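Local atomic coordinates of branched-chain alpha-ketoacid decarboxylase (Lactococcus lactis, PDB entry 2VBF), a protein that probably decarboxylates branched-chain and aromatic alpha-keto acids to aldehydes, using thiamine diphosphate and magnesium as cofactors. Residues Y110-L114 / H237-S241; L257-N263 / S275-N281; K266-S272 / L412-F418. All coordinates share one frame; numbering follows the deposited sequence.

Contact 1: residues Y110-L114 / H237-S241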
loop_
_atom_site.group_PDB
_atom_site.type_symbol
_atom_site.label_atom_id
_atom_site.label_comp_id
_atom_site.label_asym_id
_atom_site.label_seq_id
_atom_site.Cartn_x
_atom_site.Cartn_y
_atom_site.Cartn_z
ATOM N N TYR A 110 -0.499 -14.214 5.304
ATOM C CA TYR A 110 -0.709 -15.543 4.709
ATOM C C TYR A 110 0.615 -16.312 4.612
ATOM O O TYR A 110 0.712 -17.482 5.016
ATOM C CB TYR A 110 -1.377 -15.439 3.327
ATOM C CG TYR A 110 -1.851 -16.786 2.835
ATOM C CD1 TYR A 110 -3.119 -17.241 3.147
ATOM C CD2 TYR A 110 -1.008 -17.628 2.114
ATOM C CE1 TYR A 110 -3.560 -18.502 2.733
ATOM C CE2 TYR A 110 -1.440 -18.881 1.682
ATOM C CZ TYR A 110 -2.711 -19.304 1.997
ATOM O OH TYR A 110 -3.132 -20.551 1.571
ATOM N N ALA A 111 1.633 -15.650 4.076
ATOM C CA ALA A 111 2.943 -16.272 3.913
ATOM C C ALA A 111 3.505 -16.800 5.244
ATOM O O ALA A 111 3.965 -17.935 5.318
ATOM C CB ALA A 111 3.922 -15.292 3.252
ATOM N N GLU A 112 3.469 -15.970 6.288
ATOM C CA GLU A 112 4.053 -16.342 7.578
ATOM C C GLU A 112 2.999 -16.866 8.557
ATOM O O GLU A 112 3.290 -17.107 9.728
ATOM C CB GLU A 112 4.872 -15.178 8.134
ATOM C CG GLU A 112 5.946 -14.741 7.096
ATOM C CD GLU A 112 7.193 -14.099 7.676
ATOM O OE1 GLU A 112 7.297 -13.938 8.910
ATOM O OE2 GLU A 112 8.072 -13.742 6.852
ATOM N N ASN A 113 1.776 -17.049 8.056
ATOM C CA ASN A 113 0.728 -17.804 8.755
ATOM C C ASN A 113 0.245 -17.154 10.062
ATOM O O ASN A 113 0.312 -17.775 11.135
ATOM C CB ASN A 113 1.209 -19.250 9.000
ATOM C CG ASN A 113 0.078 -20.268 8.996
ATOM O OD1 ASN A 113 0.056 -21.169 8.153
ATOM N ND2 ASN A 113 -0.847 -20.155 9.948
ATOM N N LEU A 114 -0.234 -15.912 9.963
ATOM C CA LEU A 114 -0.799 -15.188 11.112
ATOM C C LEU A 114 -2.317 -15.034 11.019
ATOM O O LEU A 114 -2.865 -14.739 9.944
ATOM C CB LEU A 114 -0.165 -13.805 11.289
ATOM C CG LEU A 114 1.290 -13.780 11.762
ATOM C CD1 LEU A 114 1.528 -14.773 12.916
ATOM C CD2 LEU A 114 2.255 -14.030 10.611
ATOM N N HIS A 237 8.024 -21.141 12.716
ATOM C CA HIS A 237 7.062 -20.063 12.817
ATOM C C HIS A 237 5.654 -20.565 13.086
ATOM O O HIS A 237 4.873 -19.845 13.672
ATOM C CB HIS A 237 7.079 -19.182 11.558
ATOM C CG HIS A 237 6.522 -19.852 10.342
ATOM N ND1 HIS A 237 7.204 -20.838 9.664
ATOM C CD2 HIS A 237 5.343 -19.692 9.693
ATOM C CE1 HIS A 237 6.479 -21.245 8.642
ATOM N NE2 HIS A 237 5.342 -20.567 8.636
ATOM N N GLU A 238 5.320 -21.782 12.666
ATOM C CA GLU A 238 3.947 -22.266 12.852
ATOM C C GLU A 238 3.634 -22.511 14.335
ATOM O O GLU A 238 2.470 -22.483 14.744
ATOM C CB GLU A 238 3.662 -23.493 11.976
ATOM C CG GLU A 238 3.849 -23.222 10.485
ATOM C CD GLU A 238 3.503 -24.406 9.591
ATOM O OE1 GLU A 238 3.572 -25.568 10.053
ATOM O OE2 GLU A 238 3.138 -24.163 8.421
ATOM N N VAL A 239 4.671 -22.749 15.141
ATOM C CA VAL A 239 4.507 -22.769 16.599
ATOM C C VAL A 239 3.966 -21.411 17.066
ATOM O O VAL A 239 2.995 -21.346 17.824
ATOM C CB VAL A 239 5.827 -23.122 17.323
ATOM C CG1 VAL A 239 5.684 -22.938 18.835
ATOM C CG2 VAL A 239 6.242 -24.564 16.984
ATOM N N ILE A 240 4.548 -20.339 16.539
ATOM C CA ILE A 240 4.136 -18.981 16.906
ATOM C C ILE A 240 2.702 -18.709 16.432
ATOM O O ILE A 240 1.896 -18.116 17.172
ATOM C CB ILE A 240 5.139 -17.909 16.374
ATOM C CG1 ILE A 240 6.530 -18.117 17.001
ATOM C CG2 ILE A 240 4.650 -16.476 16.697
ATOM C CD1 ILE A 240 7.665 -17.279 16.415
ATOM N N SER A 241 2.385 -19.159 15.217
ATOM C CA SER A 241 1.039 -19.030 14.626
ATOM C C SER A 241 -0.080 -19.504 15.561
ATOM O O SER A 241 -1.129 -18.866 15.673
ATOM C CB SER A 241 0.972 -19.814 13.320
ATOM O OG SER A 241 1.963 -19.377 12.411
HETATM O O HOH W 1 3.754 -20.512 6.656
HETATM O O HOH W 2 4.130 -17.177 12.470
HETATM O O HOH W 3 2.485 -21.975 7.282
#
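With chi1 at -57°, the hydroxyl of S241 lies beside its own backbone N and is carried out to the carbonyl of N113, while chi1 of 70° at H237 places the imidazole edge beside E112 O, just past helix 97-111. S241 OG donates to N113 O at 2.6 Å, the one direct hydrogen bond across the contact, reaching the oxygen with a tilt of 25° from the carbonyl plane. CB of N113 lies 3.5 Å from the same OG. The H237 ring presents its edge: CD2 comes to 3.3 Å from E112 O, which lies near the ring plane, while CG of E238 covers part of one face and F264 stacks on the ring.

Three waters fill in where the polar groups do not meet. One joins A111 O to H237 NE2, a second donates to both E112 O (2.9 Å) and H237 O (3.0 Å), and a third donates to N113 OD1 and E238 OE2, at 2.7 and 2.6 Å. Carbonyls released at the end of a helix are thus satisfied although buried. The side chains behind them are held from outside: E112 forms a salt bridge with R84, N113 bonds K181 and the backbone of E179, and E238 bonds the backbone N of I328.

N113, with positive phi, is the C-prime residue of a Schellman motif ending helix 97-111. This capped helix end docks on the short helix 237-241, joining the N-terminal cofactor-binding domain to the central domain of the thiamine diphosphate enzyme fold.

Contact 2: residues L257-N263 / S275-N281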
loop_
_atom_site.group_PDB
_atom_site.type_symbol
_atom_site.label_atom_id
_atom_site.label_comp_id
_atom_site.label_asym_id
_atom_site.label_seq_id
_atom_site.Cartn_x
_atom_site.Cartn_y
_atom_site.Cartn_z
ATOM N N LEU A 257 15.840 -31.676 26.020
ATOM C CA LEU A 257 16.226 -31.957 24.632
ATOM C C LEU A 257 16.917 -30.752 24.017
ATOM O O LEU A 257 16.469 -29.621 24.220
ATOM C CB LEU A 257 15.005 -32.327 23.786
ATOM C CG LEU A 257 14.399 -33.714 24.023
ATOM C CD1 LEU A 257 12.974 -33.780 23.480
ATOM C CD2 LEU A 257 15.285 -34.807 23.398
ATOM N N PRO A 258 18.015 -30.976 23.263
ATOM C CA PRO A 258 18.614 -29.874 22.506
ATOM C C PRO A 258 17.600 -29.276 21.528
ATOM O O PRO A 258 16.816 -30.014 20.926
ATOM C CB PRO A 258 19.775 -30.545 21.750
ATOM C CG PRO A 258 20.060 -31.789 22.524
ATOM C CD PRO A 258 18.755 -32.235 23.076
ATOM N N ILE A 259 17.600 -27.952 21.417
ATOM C CA ILE A 259 16.676 -27.260 20.514
ATOM C C ILE A 259 17.319 -26.054 19.833
ATOM O O ILE A 259 18.114 -25.316 20.424
ATOM C CB ILE A 259 15.359 -26.825 21.235
ATOM C CG1 ILE A 259 14.376 -26.163 20.243
ATOM C CG2 ILE A 259 15.652 -25.874 22.400
ATOM C CD1 ILE A 259 12.931 -26.207 20.673
ATOM N N THR A 260 16.955 -25.896 18.566
ATOM C CA THR A 260 17.334 -24.755 17.760
ATOM C C THR A 260 16.073 -24.237 17.060
ATOM O O THR A 260 15.050 -24.917 17.035
ATOM C CB THR A 260 18.448 -25.150 16.747
ATOM O OG1 THR A 260 18.900 -23.995 16.036
ATOM C CG2 THR A 260 17.986 -26.240 15.773
ATOM N N THR A 261 16.138 -23.006 16.561
ATOM C CA THR A 261 15.146 -22.482 15.630
ATOM C C THR A 261 15.877 -21.879 14.441
ATOM O O THR A 261 17.072 -21.564 14.510
ATOM C CB THR A 261 14.219 -21.396 16.261
ATOM O OG1 THR A 261 14.924 -20.151 16.374
ATOM C CG2 THR A 261 13.716 -21.827 17.640
ATOM N N LEU A 262 15.158 -21.723 13.340
ATOM C CA LEU A 262 15.641 -20.883 12.244
ATOM C C LEU A 262 15.412 -19.432 12.663
ATOM O O LEU A 262 14.783 -19.156 13.695
ATOM C CB LEU A 262 14.873 -21.182 10.950
ATOM C CG LEU A 262 14.771 -22.637 10.486
ATOM C CD1 LEU A 262 14.069 -22.680 9.134
ATOM C CD2 LEU A 262 16.129 -23.298 10.411
ATOM N N ASN A 263 15.875 -18.485 11.854
ATOM C CA ASN A 263 15.509 -17.088 12.089
ATOM C C ASN A 263 14.043 -16.807 11.679
ATOM O O ASN A 263 13.482 -15.779 12.058
ATOM C CB ASN A 263 16.509 -16.124 11.438
ATOM C CG ASN A 263 16.553 -16.231 9.920
ATOM O OD1 ASN A 263 15.537 -16.487 9.265
ATOM N ND2 ASN A 263 17.734 -16.008 9.355
ATOM N N SER A 275 19.161 -25.889 27.116
ATOM C CA SER A 275 19.291 -26.739 25.928
ATOM C C SER A 275 19.067 -26.002 24.594
ATOM O O SER A 275 19.155 -26.629 23.543
ATOM C CB SER A 275 18.329 -27.925 26.011
ATOM O OG SER A 275 16.990 -27.511 25.873
ATOM N N PHE A 276 18.793 -24.694 24.637
ATOM C CA PHE A 276 18.688 -23.899 23.402
ATOM C C PHE A 276 20.094 -23.635 22.862
ATOM O O PHE A 276 20.947 -23.065 23.566
ATOM C CB PHE A 276 17.919 -22.579 23.615
ATOM C CG PHE A 276 17.888 -21.703 22.388
ATOM C CD1 PHE A 276 17.053 -22.016 21.325
ATOM C CD2 PHE A 276 18.711 -20.588 22.279
ATOM C CE1 PHE A 276 17.034 -21.237 20.164
ATOM C CE2 PHE A 276 18.694 -19.799 21.119
ATOM C CZ PHE A 276 17.851 -20.130 20.067
ATOM N N LEU A 277 20.329 -24.047 21.612
ATOM C CA LEU A 277 21.654 -24.023 20.991
ATOM C C LEU A 277 21.988 -22.675 20.338
ATOM O O LEU A 277 23.132 -22.243 20.348
ATOM C CB LEU A 277 21.773 -25.139 19.935
ATOM C CG LEU A 277 21.589 -26.588 20.415
ATOM C CD1 LEU A 277 21.602 -27.584 19.244
ATOM C CD2 LEU A 277 22.656 -26.960 21.435
ATOM N N GLY A 278 20.978 -22.008 19.793
ATOM C CA GLY A 278 21.185 -20.863 18.926
ATOM C C GLY A 278 20.336 -21.017 17.676
ATOM O O GLY A 278 19.480 -21.912 17.585
ATOM N N ILE A 279 20.578 -20.130 16.718
ATOM C CA ILE A 279 19.864 -20.116 15.453
ATOM C C ILE A 279 20.617 -20.914 14.385
ATOM O O ILE A 279 21.788 -20.636 14.092
ATOM C CB ILE A 279 19.696 -18.674 14.942
ATOM C CG1 ILE A 279 18.952 -17.824 15.966
ATOM C CG2 ILE A 279 19.005 -18.656 13.582
ATOM C CD1 ILE A 279 17.519 -18.261 16.242
ATOM N N TYR A 280 19.946 -21.921 13.829
ATOM C CA TYR A 280 20.489 -22.679 12.715
ATOM C C TYR A 280 20.197 -21.910 11.431
ATOM O O TYR A 280 19.040 -21.639 11.124
ATOM C CB TYR A 280 19.858 -24.060 12.648
ATOM C CG TYR A 280 20.417 -24.938 11.551
ATOM C CD1 TYR A 280 21.768 -25.288 11.525
ATOM C CD2 TYR A 280 19.602 -25.426 10.545
ATOM C CE1 TYR A 280 22.283 -26.115 10.525
ATOM C CE2 TYR A 280 20.107 -26.249 9.542
ATOM C CZ TYR A 280 21.448 -26.587 9.536
ATOM O OH TYR A 280 21.950 -27.395 8.532
ATOM N N ASN A 281 21.244 -21.564 10.691
ATOM C CA ASN A 281 21.092 -20.857 9.421
ATOM C C ASN A 281 22.024 -21.449 8.366
ATOM O O ASN A 281 22.855 -20.752 7.793
ATOM C CB ASN A 281 21.346 -19.365 9.635
ATOM C CG ASN A 281 20.883 -18.491 8.470
ATOM O OD1 ASN A 281 20.101 -18.906 7.613
ATOM N ND2 ASN A 281 21.365 -17.250 8.453
HETATM O O HOH W 4 17.868 -19.339 10.146
#
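I259 and F276 pair as parallel neighbours at the edge of the central-domain sheet, in which 276-279 is the outermost strand on one side within this chain. I259 N bonds S275 O at 2.9 Å and L277 N bonds I259 O at 2.8 Å, the latter nearly in line with the C=O. The ladder then loses step. I259 faces F276 but T261 faces I279, so the outer strand spends one residue more, bulge-fashion, around L277 and G278, and G278 has backbone angles that favour glycine.

Where the backbone pairing lapses, a side chain takes over. T260 OG1, held anti to the main-chain nitrogen (chi1 -175°), donates to G278 O at 2.7 Å, while T261 N is buried without a partner. Regular pairing resumes when Y280 N bonds T261 O at 3.0 Å. At the start, S275 OG donates to L257 O (2.7 Å) from above the carbonyl plane.

The F276 ring reaches along the sheet with G278 N over the rim of one face. I279 CD1 comes within 3.2 Å of T261 OG1, whose proton goes to L262 O, and L262 CD2 meets the edge of the Y280 ring.

Further out, helix 287-295 covers P258, L277 and Y280, helix 245-255 packs on I259, and E294 takes the Y280 hydroxyl. Beyond the last strand bond, one water accepts from N263 N and donates to Y280 O, each at 2.8 Å.

Contact 3: residues K266-S272 / L412-F418; sequences KSAVDES and LKSNSRF
The ring of F418 carries the aliphatic chain of K266 across one face: CD stands nearly over the centre, 3.6 Å from the centroid, in a CH-pi contact, while a water lies at the ring edge in its plane. That water bridges K266 O and F418 O. K266 runs extended over the ring and then bends at its last torsion (77°), bringing NZ to E271 OE2 at 2.7 Å in a salt bridge on the syn lone pair; NZ also donates to S408 O and I410 O.

The carboxylate of E271 is shared, for OE1 accepts from L412 N at 2.9 Å on its anti side. S267 OG works as a relay, donating to K266 O and accepting from F418 N at 3.0 Å. D270 divides its oxygens: OD1 takes S272 N and S272 OG, and OD2 accepts from N415 N at 2.7 Å. A further water accepts from E271 N and bridges to K413 O and S416 O.

An Asx turn at D270 thus meets the type II turn K413-S416, fastening a connection of the central domain to the edge strand 417-419 of the C-terminal cofactor-binding domain.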
loop_
_atom_site.group_PDB
_atom_site.type_symbol
_atom_site.label_atom_id
_atom_site.label_comp_id
_atom_site.label_asym_id
_atom_site.label_seq_id
_atom_site.Cartn_x
_atom_site.Cartn_y
_atom_site.Cartn_z
ATOM N N LYS A 266 12.040 -17.362 14.973
ATOM C CA LYS A 266 12.843 -17.045 16.148
ATOM C C LYS A 266 11.916 -16.680 17.312
ATOM O O LYS A 266 10.984 -15.905 17.134
ATOM C CB LYS A 266 13.811 -15.898 15.864
ATOM C CG LYS A 266 14.711 -15.538 17.042
ATOM C CD LYS A 266 15.772 -14.517 16.652
ATOM C CE LYS A 266 16.583 -14.069 17.849
ATOM N NZ LYS A 266 17.612 -15.088 18.270
ATOM N N SER A 267 12.201 -17.266 18.474
ATOM C CA SER A 267 11.404 -17.166 19.709
ATOM C C SER A 267 10.195 -18.115 19.730
ATOM O O SER A 267 9.333 -17.995 20.605
ATOM C CB SER A 267 11.011 -15.714 20.081
ATOM O OG SER A 267 9.886 -15.218 19.370
ATOM N N ALA A 268 10.167 -19.078 18.802
ATOM C CA ALA A 268 9.220 -20.205 18.865
ATOM C C ALA A 268 9.395 -20.999 20.170
ATOM O O ALA A 268 8.509 -21.731 20.577
ATOM C CB ALA A 268 9.400 -21.126 17.674
ATOM N N VAL A 269 10.574 -20.882 20.765
ATOM C CA VAL A 269 10.850 -21.357 22.120
ATOM C C VAL A 269 11.598 -20.265 22.870
ATOM O O VAL A 269 12.166 -19.369 22.253
ATOM C CB VAL A 269 11.684 -22.647 22.119
ATOM C CG1 VAL A 269 10.924 -23.745 21.375
ATOM C CG2 VAL A 269 13.089 -22.399 21.552
ATOM N N ASP A 270 11.615 -20.359 24.191
ATOM C CA ASP A 270 12.359 -19.427 25.036
ATOM C C ASP A 270 13.850 -19.708 24.887
ATOM O O ASP A 270 14.305 -20.820 25.158
ATOM C CB ASP A 270 11.942 -19.598 26.501
ATOM C CG ASP A 270 12.403 -18.447 27.378
ATOM O OD1 ASP A 270 13.610 -18.142 27.391
ATOM O OD2 ASP A 270 11.534 -17.843 28.046
ATOM N N GLU A 271 14.606 -18.706 24.454
ATOM C CA GLU A 271 16.032 -18.873 24.185
ATOM C C GLU A 271 16.951 -18.940 25.420
ATOM O O GLU A 271 18.150 -19.185 25.271
ATOM C CB GLU A 271 16.516 -17.764 23.255
ATOM C CG GLU A 271 15.852 -17.792 21.880
ATOM C CD GLU A 271 16.580 -16.932 20.859
ATOM O OE1 GLU A 271 17.515 -16.202 21.255
ATOM O OE2 GLU A 271 16.223 -16.984 19.655
ATOM N N SER A 272 16.413 -18.715 26.614
ATOM C CA SER A 272 17.240 -18.748 27.832
ATOM C C SER A 272 17.454 -20.181 28.316
ATOM O O SER A 272 18.382 -20.441 29.097
ATOM C CB SER A 272 16.608 -17.901 28.934
ATOM O OG SER A 272 15.438 -18.512 29.418
ATOM N N LEU A 412 18.181 -14.248 23.271
ATOM C CA LEU A 412 17.178 -13.548 24.032
ATOM C C LEU A 412 17.174 -14.086 25.447
ATOM O O LEU A 412 17.518 -15.254 25.693
ATOM C CB LEU A 412 15.791 -13.741 23.419
ATOM C CG LEU A 412 15.641 -13.262 21.970
ATOM C CD1 LEU A 412 14.295 -13.697 21.407
ATOM C CD2 LEU A 412 15.821 -11.756 21.880
ATOM N N LYS A 413 16.760 -13.223 26.364
ATOM C CA LYS A 413 16.622 -13.591 27.761
ATOM C C LYS A 413 15.269 -14.217 28.029
ATOM O O LYS A 413 14.423 -14.362 27.133
ATOM C CB LYS A 413 16.887 -12.366 28.641
ATOM C CG LYS A 413 18.282 -11.816 28.378
ATOM C CD LYS A 413 18.798 -10.907 29.452
ATOM C CE LYS A 413 20.280 -10.597 29.231
ATOM N NZ LYS A 413 20.602 -10.121 27.847
ATOM N N SER A 414 15.060 -14.623 29.272
ATOM C CA SER A 414 13.848 -15.324 29.637
ATOM C C SER A 414 12.580 -14.521 29.315
ATOM O O SER A 414 12.547 -13.302 29.505
ATOM C CB SER A 414 13.898 -15.635 31.128
ATOM O OG SER A 414 14.008 -14.433 31.857
ATOM N N ASN A 415 11.553 -15.224 28.832
ATOM C CA ASN A 415 10.251 -14.657 28.462
ATOM C C ASN A 415 10.323 -13.521 27.434
ATOM O O ASN A 415 9.414 -12.691 27.330
ATOM C CB ASN A 415 9.484 -14.198 29.707
ATOM C CG ASN A 415 8.017 -13.953 29.430
ATOM O OD1 ASN A 415 7.337 -14.768 28.810
ATOM N ND2 ASN A 415 7.524 -12.807 29.871
ATOM N N SER A 416 11.395 -13.506 26.660
ATOM C CA SER A 416 11.545 -12.519 25.607
ATOM C C SER A 416 11.173 -13.104 24.253
ATOM O O SER A 416 11.291 -14.319 24.014
ATOM C CB SER A 416 12.960 -11.954 25.606
ATOM O OG SER A 416 13.136 -11.094 26.721
ATOM N N ARG A 417 10.720 -12.223 23.364
ATOM C CA ARG A 417 10.248 -12.630 22.057
ATOM C C ARG A 417 10.912 -11.830 20.947
ATOM O O ARG A 417 11.593 -10.840 21.203
ATOM C CB ARG A 417 8.746 -12.498 22.016
ATOM C CG ARG A 417 8.116 -13.434 23.018
ATOM C CD ARG A 417 6.660 -13.609 22.779
ATOM N NE ARG A 417 5.865 -12.472 23.244
ATOM C CZ ARG A 417 5.594 -12.197 24.522
ATOM N NH1 ARG A 417 6.097 -12.945 25.499
ATOM N NH2 ARG A 417 4.831 -11.149 24.827
ATOM N N PHE A 418 10.705 -12.303 19.726
ATOM C CA PHE A 418 11.282 -11.712 18.527
ATOM C C PHE A 418 10.199 -11.664 17.456
ATOM O O PHE A 418 9.391 -12.594 17.321
ATOM C CB PHE A 418 12.451 -12.576 18.071
ATOM C CG PHE A 418 13.272 -11.980 16.970
ATOM C CD1 PHE A 418 14.399 -11.225 17.260
ATOM C CD2 PHE A 418 12.941 -12.204 15.633
ATOM C CE1 PHE A 418 15.185 -10.691 16.232
ATOM C CE2 PHE A 418 13.716 -11.674 14.616
ATOM C CZ PHE A 418 14.840 -10.916 14.917
HETATM O O HOH W 5 9.919 -14.333 14.928
HETATM O O HOH W 6 13.443 -16.011 25.117
#

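Contacts 1 and 2 are buried, whereas contact 3 is partly open, with S272 exposed. Contact 2 stays inside the central domain and relies on strand pairing; the other two join that domain to the N-terminal and C-terminal cofactor-binding domains. Water bridges dominate contact 1, where a helix end offers carbonyls, while carboxylates that accept backbone N-H groups distinguish contact 3. Residues 266-272 belong to the connection between the two strands of contact 2, and V269 CG1 touches I259 CD1 at 3.3 Å. The same connection meets helix 237-241 of contact 1, where I240 packs on K266 and A268. Contacts 1 and 2 do not touch.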